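Local coordinates for protein nudix hydrolase DR_0079 (Deinococcus radiodurans, PDB 2O5F) that hydrolyses nucleoside di- and triphosphates to monophosphates with magnesium as cofactor, and markedly prefers CDP and CTP, at residues 7-11 against 21-25; 35-39 against 78-82; 47-53 against 134-140. One frame throughout, in Å; residues are numbered along the deposited sequence.

Contact 1. Residues 7-11 against 21-25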
loop_
_atom_site.group_PDB
_atom_site.type_symbol
_atom_site.label_atom_id
_atom_site.label_comp_id
_atom_site.label_asym_id
_atom_site.label_seq_id
_atom_site.Cartn_x
_atom_site.Cartn_y
_atom_site.Cartn_z
ATOM N N GLU A 7 -8.564 -13.617 -7.590
ATOM C CA GLU A 7 -9.901 -13.113 -7.169
ATOM C C GLU A 7 -10.345 -13.672 -5.813
ATOM O O GLU A 7 -11.376 -13.263 -5.276
ATOM C CB GLU A 7 -10.946 -13.448 -8.237
ATOM C CG GLU A 7 -10.961 -14.905 -8.675
ATOM C CD GLU A 7 -12.060 -15.195 -9.679
ATOM O OE1 GLU A 7 -12.079 -16.314 -10.236
ATOM O OE2 GLU A 7 -12.912 -14.306 -9.905
ATOM N N ARG A 8 -9.572 -14.605 -5.266
ATOM C CA ARG A 8 -9.890 -15.193 -3.968
ATOM C C ARG A 8 -8.927 -14.666 -2.907
ATOM O O ARG A 8 -7.723 -14.577 -3.142
ATOM C CB ARG A 8 -9.803 -16.717 -4.038
ATOM C CG ARG A 8 -10.386 -17.421 -2.828
ATOM C CD ARG A 8 -10.735 -18.863 -3.164
ATOM N NE ARG A 8 -11.684 -18.927 -4.273
ATOM C CZ ARG A 8 -12.196 -20.055 -4.755
ATOM N NH1 ARG A 8 -11.853 -21.222 -4.222
ATOM N NH2 ARG A 8 -13.051 -20.018 -5.774
ATOM N N LEU A 9 -9.464 -14.322 -1.740
ATOM C CA LEU A 9 -8.660 -13.788 -0.648
ATOM C C LEU A 9 -8.761 -14.664 0.593
ATOM O O LEU A 9 -9.756 -15.370 0.791
ATOM C CB LEU A 9 -9.136 -12.376 -0.293
ATOM C CG LEU A 9 -9.324 -11.404 -1.460
ATOM C CD1 LEU A 9 -9.894 -10.088 -0.957
ATOM C CD2 LEU A 9 -7.998 -11.200 -2.157
ATOM N N ASP A 10 -7.728 -14.619 1.427
ATOM C CA ASP A 10 -7.725 -15.382 2.673
ATOM C C ASP A 10 -8.472 -14.564 3.729
ATOM O O ASP A 10 -8.364 -13.342 3.761
ATOM C CB ASP A 10 -6.285 -15.627 3.155
ATOM C CG ASP A 10 -5.642 -16.844 2.511
ATOM O OD1 ASP A 10 -4.390 -16.892 2.459
ATOM O OD2 ASP A 10 -6.380 -17.759 2.077
ATOM N N LEU A 11 -9.249 -15.242 4.569
ATOM C CA LEU A 11 -9.968 -14.586 5.654
ATOM C C LEU A 11 -9.083 -14.764 6.886
ATOM O O LEU A 11 -8.536 -15.845 7.106
ATOM C CB LEU A 11 -11.332 -15.248 5.898
ATOM C CG LEU A 11 -12.461 -14.979 4.902
ATOM C CD1 LEU A 11 -13.618 -15.944 5.165
ATOM C CD2 LEU A 11 -12.927 -13.527 5.027
ATOM N N GLN A 21 -11.593 -18.502 3.346
ATOM C CA GLN A 21 -11.364 -17.731 2.126
ATOM C C GLN A 21 -12.639 -17.038 1.671
ATOM O O GLN A 21 -13.742 -17.407 2.077
ATOM C CB GLN A 21 -10.879 -18.630 0.981
ATOM C CG GLN A 21 -9.420 -19.046 1.023
ATOM C CD GLN A 21 -9.138 -20.090 2.083
ATOM O OE1 GLN A 21 -9.909 -21.039 2.258
ATOM N NE2 GLN A 21 -8.014 -19.940 2.778
ATOM N N ILE A 22 -12.485 -16.037 0.812
ATOM C CA ILE A 22 -13.632 -15.307 0.304
ATOM C C ILE A 22 -13.291 -14.678 -1.042
ATOM O O ILE A 22 -12.140 -14.320 -1.301
ATOM C CB ILE A 22 -14.072 -14.208 1.303
ATOM C CG1 ILE A 22 -15.370 -13.548 0.823
ATOM C CG2 ILE A 22 -12.976 -13.149 1.441
ATOM C CD1 ILE A 22 -15.935 -12.561 1.810
ATOM N N LEU A 23 -14.295 -14.574 -1.905
ATOM C CA LEU A 23 -14.104 -13.966 -3.207
ATOM C C LEU A 23 -14.030 -12.457 -3.034
ATOM O O LEU A 23 -14.793 -11.864 -2.267
ATOM C CB LEU A 23 -15.256 -14.327 -4.144
ATOM C CG LEU A 23 -15.312 -15.779 -4.618
ATOM C CD1 LEU A 23 -16.614 -16.021 -5.366
ATOM C CD2 LEU A 23 -14.114 -16.074 -5.511
ATOM N N ARG A 24 -13.090 -11.850 -3.746
ATOM C CA ARG A 24 -12.869 -10.407 -3.712
ATOM C C ARG A 24 -14.143 -9.607 -4.007
ATOM O O ARG A 24 -14.343 -8.516 -3.461
ATOM C CB ARG A 24 -11.792 -10.051 -4.740
ATOM C CG ARG A 24 -11.649 -8.569 -5.035
ATOM C CD ARG A 24 -10.987 -7.830 -3.895
ATOM N NE ARG A 24 -10.839 -6.408 -4.182
ATOM C CZ ARG A 24 -11.843 -5.536 -4.194
ATOM N NH1 ARG A 24 -13.081 -5.938 -3.931
ATOM N NH2 ARG A 24 -11.609 -4.257 -4.463
ATOM N N THR A 25 -15.000 -10.151 -4.867
ATOM C CA THR A 25 -16.238 -9.471 -5.238
ATOM C C THR A 25 -17.457 -9.895 -4.424
ATOM O O THR A 25 -18.582 -9.482 -4.721
ATOM C CB THR A 25 -16.552 -9.683 -6.732
ATOM O OG1 THR A 25 -16.629 -11.086 -7.014
ATOM C CG2 THR A 25 -15.471 -9.050 -7.598
HETATM O O HOH W 1 -13.650 -12.161 -7.151
#
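Asp-10 and Gln-21 face each other as a non-hydrogen-bonded pair of the antiparallel hairpin, side by side and pointing the same way. Gln-21 NE2 gives a nearly straight hydrogen bond to Asp-10 OD2 (2.8 Å), leaving in its own amide plane but meeting the anti side of the carboxylate 34° out of plane. A bend at chi2 (74°) turns the Gln-21 amide towards the carboxylate. On the same face, Arg-8 CG lies 4.0 Å from Gln-21 CB, and Leu-23 CD2 sits at the edge of the guanidinium, 3.9 Å from Arg-8 NE. Across the other face, Leu-11 CD2 packs on Ile-22 CG2 at 3.6 Å, while Leu-9 CD1 lies alongside Arg-24 CD. Leu-9 and Ile-22 exchange both backbone hydrogen bonds, and Arg-24 N adds a third to Glu-7 O (2.7 Å), which also accepts from a water held by Thr-25 OG1. Further out, Ser-74 OG bonds Asp-10 OD2 and Gly-75 N bonds OD1. Replacing Asp-10 with an alanine would probably leave the Gln-21 amide free to turn and Ser-74 OG and Gly-75 N without these acceptors. A buried carboxylate with three hydrogen-bond partners thus links the hairpin to the Nudix box, beside the Arg-8 to Ser-74 backbone bond.

Contact 2. Residues 35-39 against 78-82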
loop_
_atom_site.group_PDB
_atom_site.type_symbol
_atom_site.label_atom_id
_atom_site.label_comp_id
_atom_site.label_asym_id
_atom_site.label_seq_id
_atom_site.Cartn_x
_atom_site.Cartn_y
_atom_site.Cartn_z
ATOM N N ARG A 35 -6.259 -9.312 4.300
ATOM C CA ARG A 35 -4.913 -8.743 4.323
ATOM C C ARG A 35 -4.542 -7.985 3.044
ATOM O O ARG A 35 -4.897 -8.388 1.935
ATOM C CB ARG A 35 -3.887 -9.866 4.572
ATOM C CG ARG A 35 -4.304 -10.810 5.699
ATOM C CD ARG A 35 -3.166 -11.616 6.337
ATOM N NE ARG A 35 -2.740 -12.765 5.558
ATOM C CZ ARG A 35 -2.189 -13.867 6.070
ATOM N NH1 ARG A 35 -1.983 -13.997 7.380
ATOM N NH2 ARG A 35 -1.844 -14.853 5.260
ATOM N N VAL A 36 -3.843 -6.870 3.218
ATOM C CA VAL A 36 -3.374 -6.066 2.096
ATOM C C VAL A 36 -1.915 -5.700 2.352
ATOM O O VAL A 36 -1.408 -5.879 3.459
ATOM C CB VAL A 36 -4.185 -4.749 1.938
ATOM C CG1 VAL A 36 -5.655 -5.068 1.677
ATOM C CG2 VAL A 36 -4.036 -3.882 3.188
ATOM N N VAL A 37 -1.240 -5.211 1.323
ATOM C CA VAL A 37 0.143 -4.775 1.468
ATOM C C VAL A 37 0.179 -3.339 0.961
ATOM O O VAL A 37 -0.595 -2.958 0.079
ATOM C CB VAL A 37 1.137 -5.642 0.639
ATOM C CG1 VAL A 37 1.437 -6.949 1.365
ATOM C CG2 VAL A 37 0.557 -5.933 -0.742
ATOM N N ASN A 38 1.065 -2.544 1.544
ATOM C CA ASN A 38 1.221 -1.155 1.158
ATOM C C ASN A 38 2.710 -0.871 1.231
ATOM O O ASN A 38 3.412 -1.436 2.072
ATOM C CB ASN A 38 0.459 -0.231 2.115
ATOM C CG ASN A 38 -1.041 -0.212 1.846
ATOM O OD1 ASN A 38 -1.478 0.136 0.755
ATOM N ND2 ASN A 38 -1.830 -0.587 2.843
ATOM N N ALA A 39 3.200 -0.027 0.336
ATOM C CA ALA A 39 4.616 0.311 0.351
ATOM C C ALA A 39 4.825 1.725 -0.134
ATOM O O ALA A 39 4.021 2.268 -0.890
ATOM C CB ALA A 39 5.410 -0.662 -0.516
ATOM N N TYR A 78 2.745 -12.084 2.555
ATOM C CA TYR A 78 2.834 -10.636 2.408
ATOM C C TYR A 78 3.925 -10.228 1.419
ATOM O O TYR A 78 3.697 -9.389 0.548
ATOM C CB TYR A 78 3.101 -9.977 3.768
ATOM C CG TYR A 78 1.889 -9.896 4.685
ATOM C CD1 TYR A 78 0.909 -8.925 4.490
ATOM C CD2 TYR A 78 1.735 -10.778 5.755
ATOM C CE1 TYR A 78 -0.194 -8.821 5.341
ATOM C CE2 TYR A 78 0.636 -10.693 6.614
ATOM C CZ TYR A 78 -0.319 -9.713 6.404
ATOM O OH TYR A 78 -1.386 -9.612 7.257
ATOM N N GLU A 79 5.106 -10.825 1.547
ATOM C CA GLU A 79 6.219 -10.499 0.652
ATOM C C GLU A 79 5.887 -10.819 -0.808
ATOM O O GLU A 79 6.215 -10.047 -1.713
ATOM C CB GLU A 79 7.480 -11.267 1.067
ATOM C CG GLU A 79 8.735 -10.837 0.312
ATOM C CD GLU A 79 9.946 -11.692 0.645
ATOM O OE1 GLU A 79 10.015 -12.210 1.781
ATOM O OE2 GLU A 79 10.833 -11.831 -0.227
ATOM N N GLU A 80 5.239 -11.956 -1.042
ATOM C CA GLU A 80 4.881 -12.341 -2.398
ATOM C C GLU A 80 3.885 -11.358 -3.008
ATOM O O GLU A 80 3.976 -11.024 -4.191
ATOM C CB GLU A 80 4.309 -13.761 -2.413
ATOM C CG GLU A 80 5.344 -14.825 -2.068
ATOM C CD GLU A 80 4.734 -16.191 -1.827
ATOM O OE1 GLU A 80 3.492 -16.273 -1.703
ATOM O OE2 GLU A 80 5.500 -17.178 -1.754
ATOM N N ALA A 81 2.939 -10.885 -2.203
ATOM C CA ALA A 81 1.953 -9.937 -2.705
ATOM C C ALA A 81 2.660 -8.627 -3.046
ATOM O O ALA A 81 2.342 -7.967 -4.038
ATOM C CB ALA A 81 0.873 -9.696 -1.659
ATOM N N PHE A 82 3.626 -8.267 -2.211
ATOM C CA PHE A 82 4.399 -7.047 -2.397
ATOM C C PHE A 82 5.153 -7.131 -3.717
ATOM O O PHE A 82 5.056 -6.229 -4.552
ATOM C CB PHE A 82 5.360 -6.871 -1.208
ATOM C CG PHE A 82 6.307 -5.704 -1.334
ATOM C CD1 PHE A 82 5.919 -4.524 -1.955
ATOM C CD2 PHE A 82 7.590 -5.786 -0.799
ATOM C CE1 PHE A 82 6.796 -3.442 -2.043
ATOM C CE2 PHE A 82 8.471 -4.713 -0.881
ATOM C CZ PHE A 82 8.071 -3.536 -1.506
#
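Segment 35-39 of strand 35-42 runs past the first turn of helix 78-90, the axes of the short segments 8.3 Å apart at closest and inclined at 56°, and Arg-35, Val-37 and Ala-39 direct their CB atoms toward the helix. Val-37 carries the middle of the contact. Its CG1 meets the edge of the Tyr-78 ring, near the ring plane, at 3.7 Å from CD1, and also lies 3.4 Å from the Tyr-78 carbonyl oxygen, which is already the acceptor for Phe-82 N within the helix. The other branch, CG2, rests against Ala-81 CB (3.9 Å), so the two methyls are shared between Tyr-78 and Ala-81. Tyr-78 reaches back along the strand because its CG stands anti to the carbonyl carbon (chi1 -76°), which carries CE1 to within 3.7 Å of Val-36 O at the ring edge. The Arg-35 side chain crosses the tyrosine at about a right angle, its guanidinium presenting a face to CE2 with the two planes 49° apart. Both polar ends turn to Asp-16: Tyr-78 OH by a hydrogen bond, Arg-35 NH1 by a long, weak ion pair. At the far end Ala-39 CB touches Phe-82 CE1 at 3.5 Å, a small side chain leaving room for a ring that also stacks on Tyr-119 and meets Trp-99 edge-to-face. Val-37 further approaches Glu-85, an inferred magnesium ligand. This is the Nudix fold's packing of the Nudix-box helix on the central mixed sheet; the same helix carries Glu-85 and Glu-89, the probable magnesium ligands.

Contact 3. Residues 47-53 against 134-140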
loop_
_atom_site.group_PDB
_atom_site.type_symbol
_atom_site.label_atom_id
_atom_site.label_comp_id
_atom_site.label_asym_id
_atom_site.label_seq_id
_atom_site.Cartn_x
_atom_site.Cartn_y
_atom_site.Cartn_z
ATOM N N GLN A 47 11.787 12.108 0.172
ATOM C CA GLN A 47 10.487 12.277 -0.472
ATOM C C GLN A 47 9.911 10.906 -0.823
ATOM O O GLN A 47 10.649 9.955 -1.053
ATOM C CB GLN A 47 10.642 13.100 -1.751
ATOM C CG GLN A 47 11.171 14.508 -1.524
ATOM C CD GLN A 47 11.579 15.175 -2.820
ATOM O OE1 GLN A 47 12.318 14.598 -3.619
ATOM N NE2 GLN A 47 11.113 16.399 -3.035
ATOM N N LEU A 48 8.587 10.815 -0.858
ATOM C CA LEU A 48 7.916 9.569 -1.201
ATOM C C LEU A 48 7.299 9.738 -2.591
ATOM O O LEU A 48 6.760 10.800 -2.901
ATOM C CB LEU A 48 6.814 9.274 -0.174
ATOM C CG LEU A 48 7.190 9.320 1.313
ATOM C CD1 LEU A 48 5.935 9.094 2.153
ATOM C CD2 LEU A 48 8.243 8.256 1.636
ATOM N N TRP A 49 7.381 8.719 -3.443
ATOM C CA TRP A 49 6.787 8.858 -4.770
ATOM C C TRP A 49 5.314 8.522 -4.625
ATOM O O TRP A 49 4.941 7.372 -4.384
ATOM C CB TRP A 49 7.432 7.923 -5.787
ATOM C CG TRP A 49 7.021 8.241 -7.205
ATOM C CD1 TRP A 49 7.460 9.279 -7.975
ATOM C CD2 TRP A 49 6.059 7.531 -8.001
ATOM N NE1 TRP A 49 6.831 9.259 -9.206
ATOM C CE2 TRP A 49 5.964 8.199 -9.243
ATOM C CE3 TRP A 49 5.265 6.395 -7.780
ATOM C CZ2 TRP A 49 5.107 7.774 -10.262
ATOM C CZ3 TRP A 49 4.409 5.966 -8.803
ATOM C CH2 TRP A 49 4.341 6.660 -10.025
ATOM N N ILE A 50 4.475 9.536 -4.782
ATOM C CA ILE A 50 3.041 9.358 -4.607
ATOM C C ILE A 50 2.288 9.388 -5.924
ATOM O O ILE A 50 2.218 10.427 -6.589
ATOM C CB ILE A 50 2.483 10.459 -3.670
ATOM C CG1 ILE A 50 3.217 10.408 -2.318
ATOM C CG2 ILE A 50 0.990 10.257 -3.465
ATOM C CD1 ILE A 50 3.090 9.059 -1.598
ATOM N N PRO A 51 1.710 8.244 -6.319
ATOM C CA PRO A 51 0.976 8.228 -7.582
ATOM C C PRO A 51 -0.439 8.751 -7.420
ATOM O O PRO A 51 -0.914 8.972 -6.307
ATOM C CB PRO A 51 0.996 6.759 -7.973
ATOM C CG PRO A 51 0.930 6.054 -6.653
ATOM C CD PRO A 51 1.862 6.883 -5.768
ATOM N N ARG A 52 -1.092 8.947 -8.555
ATOM C CA ARG A 52 -2.463 9.412 -8.600
ATOM C C ARG A 52 -3.233 8.229 -9.168
ATOM O O ARG A 52 -3.064 7.875 -10.337
ATOM C CB ARG A 52 -2.572 10.624 -9.518
ATOM C CG ARG A 52 -3.719 11.532 -9.174
ATOM C CD ARG A 52 -3.699 12.775 -10.038
ATOM N NE ARG A 52 -4.076 13.946 -9.259
ATOM C CZ ARG A 52 -3.373 14.411 -8.235
ATOM N NH1 ARG A 52 -2.250 13.807 -7.870
ATOM N NH2 ARG A 52 -3.798 15.476 -7.571
ATOM N N ARG A 53 -4.034 7.607 -8.304
ATOM C CA ARG A 53 -4.857 6.439 -8.621
ATOM C C ARG A 53 -6.277 6.651 -8.090
ATOM O O ARG A 53 -6.704 5.843 -7.236
ATOM C CB ARG A 53 -4.286 5.192 -7.946
ATOM C CG ARG A 53 -2.881 4.825 -8.358
ATOM C CD ARG A 53 -2.304 3.784 -7.417
ATOM N NE ARG A 53 -1.025 3.274 -7.901
ATOM C CZ ARG A 53 -0.167 2.580 -7.161
ATOM N NH1 ARG A 53 -0.447 2.312 -5.894
ATOM N NH2 ARG A 53 0.972 2.155 -7.690
ATOM N N ILE A 134 -2.324 4.176 -13.044
ATOM C CA ILE A 134 -1.707 5.408 -12.563
ATOM C C ILE A 134 -1.609 6.463 -13.657
ATOM O O ILE A 134 -1.030 6.215 -14.712
ATOM C CB ILE A 134 -0.291 5.119 -12.026
ATOM C CG1 ILE A 134 -0.382 4.136 -10.855
ATOM C CG2 ILE A 134 0.397 6.419 -11.630
ATOM C CD1 ILE A 134 0.966 3.697 -10.311
ATOM N N SER A 135 -2.157 7.648 -13.402
ATOM C CA SER A 135 -2.111 8.716 -14.395
ATOM C C SER A 135 -0.804 9.502 -14.349
ATOM O O SER A 135 -0.411 10.146 -15.325
ATOM C CB SER A 135 -3.309 9.664 -14.214
ATOM O OG SER A 135 -3.323 10.281 -12.936
ATOM N N GLY A 136 -0.120 9.434 -13.214
ATOM C CA GLY A 136 1.132 10.149 -13.058
ATOM C C GLY A 136 1.514 10.104 -11.594
ATOM O O GLY A 136 0.750 9.595 -10.783
ATOM N N GLY A 137 2.688 10.620 -11.245
ATOM C CA GLY A 137 3.087 10.597 -9.852
ATOM C C GLY A 137 4.075 11.704 -9.563
ATOM O O GLY A 137 4.589 12.329 -10.486
ATOM N N GLU A 138 4.329 11.964 -8.288
ATOM C CA GLU A 138 5.283 12.995 -7.940
ATOM C C GLU A 138 5.988 12.717 -6.623
ATOM O O GLU A 138 5.452 12.052 -5.731
ATOM C CB GLU A 138 4.601 14.374 -7.923
ATOM C CG GLU A 138 3.426 14.532 -6.978
ATOM C CD GLU A 138 2.463 15.669 -7.385
ATOM O OE1 GLU A 138 2.907 16.823 -7.604
ATOM O OE2 GLU A 138 1.243 15.404 -7.473
ATOM N N TRP A 139 7.224 13.192 -6.528
ATOM C CA TRP A 139 7.990 13.017 -5.305
ATOM C C TRP A 139 7.514 14.119 -4.370
ATOM O O TRP A 139 7.554 15.304 -4.709
ATOM C CB TRP A 139 9.486 13.146 -5.584
ATOM C CG TRP A 139 10.039 11.985 -6.368
ATOM C CD1 TRP A 139 10.261 11.932 -7.702
ATOM C CD2 TRP A 139 10.441 10.711 -5.838
ATOM N NE1 TRP A 139 10.784 10.699 -8.048
ATOM C CE2 TRP A 139 10.906 9.935 -6.919
ATOM C CE3 TRP A 139 10.453 10.158 -4.549
ATOM C CZ2 TRP A 139 11.385 8.630 -6.755
ATOM C CZ3 TRP A 139 10.927 8.857 -4.383
ATOM C CH2 TRP A 139 11.389 8.110 -5.484
ATOM N N LEU A 140 7.045 13.724 -3.201
ATOM C CA LEU A 140 6.533 14.684 -2.247
ATOM C C LEU A 140 7.022 14.378 -0.855
ATOM O O LEU A 140 7.209 13.218 -0.483
ATOM C CB LEU A 140 5.005 14.655 -2.227
ATOM C CG LEU A 140 4.204 14.974 -3.487
ATOM C CD1 LEU A 140 2.743 14.651 -3.211
ATOM C CD2 LEU A 140 4.374 16.439 -3.885
HETATM O O HOH W 2 7.259 11.407 -10.983
HETATM O O HOH W 3 0.628 12.606 -7.714
#
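Ile-134 meets Pro-51 and Arg-53: its CG2 lies 3.7 Å from Pro-51 CB, while CG1 and CD1 lie along the edge of the Arg-53 guanidinium, one face of which is covered by Pro-51 CG. Arg-53 NH2 makes a long, weak ion pair with Glu-89, an inferred magnesium ligand. Ser-135 N bonds Arg-52 O, and its OG, hydrogen-bonded to Pro-61 O, lies against Arg-52 CB. At Gly-137 the antiparallel strands draw close. The missing side chain lets the rim of the Trp-49 indole come against Gly-137, CZ2 3.5 Å from its CA; chi1 near -169° swings the indole there, CG opposite the amide nitrogen. A water joins Trp-49 NE1 (2.8 Å) to Gly-137 O. Glu-138 and Ile-50 exchange backbone bonds. Glu-138 OE2 makes a long salt bridge to Arg-52 NH1 (3.9 Å), accepts a hydrogen bond from a water that also donates to Ile-50 O, and pairs with Arg-148. Trp-139 takes the edge of Trp-49 on its face in a T-shaped stack, planes at 65°. Trp-49 CB sits over the Trp-139 six-membered ring in a CH-pi contact, 3.8 Å from its centroid. Trp-139 NE1 is held by Thr-126 OG1. Leu-140 closes the ladder with paired backbone bonds to Leu-48 and packs CD1 on Ile-50 CB. Aromatic packing thus secures one face; on the other, Glu-138, only distantly paired with Arg-52, probably owes its charge balance more to Arg-148.

How the contacts relate
Contact 2 lies nearest the chain's centre and is the most apolar, joining a strand of the mixed sheet to the Nudix-box helix without any hydrogen bond between its segments. Contacts 1 and 3 are antiparallel strand pairs held by backbone bonds. They lie on opposite sides of the centre, their own centres 29 Å apart. Contact 1 is a local hairpin with many exposed residues, whereas contact 3 joins segments 81 residues apart and buries more of its side chains. Contacts 1 and 2 touch where Asp-10 OD1 packs 4.3 Å from Arg-35 NH2. Contacts 2 and 3 interleave along the chain, and each approaches the probable metal-binding glutamates, through Val-37 and Arg-53 respectively.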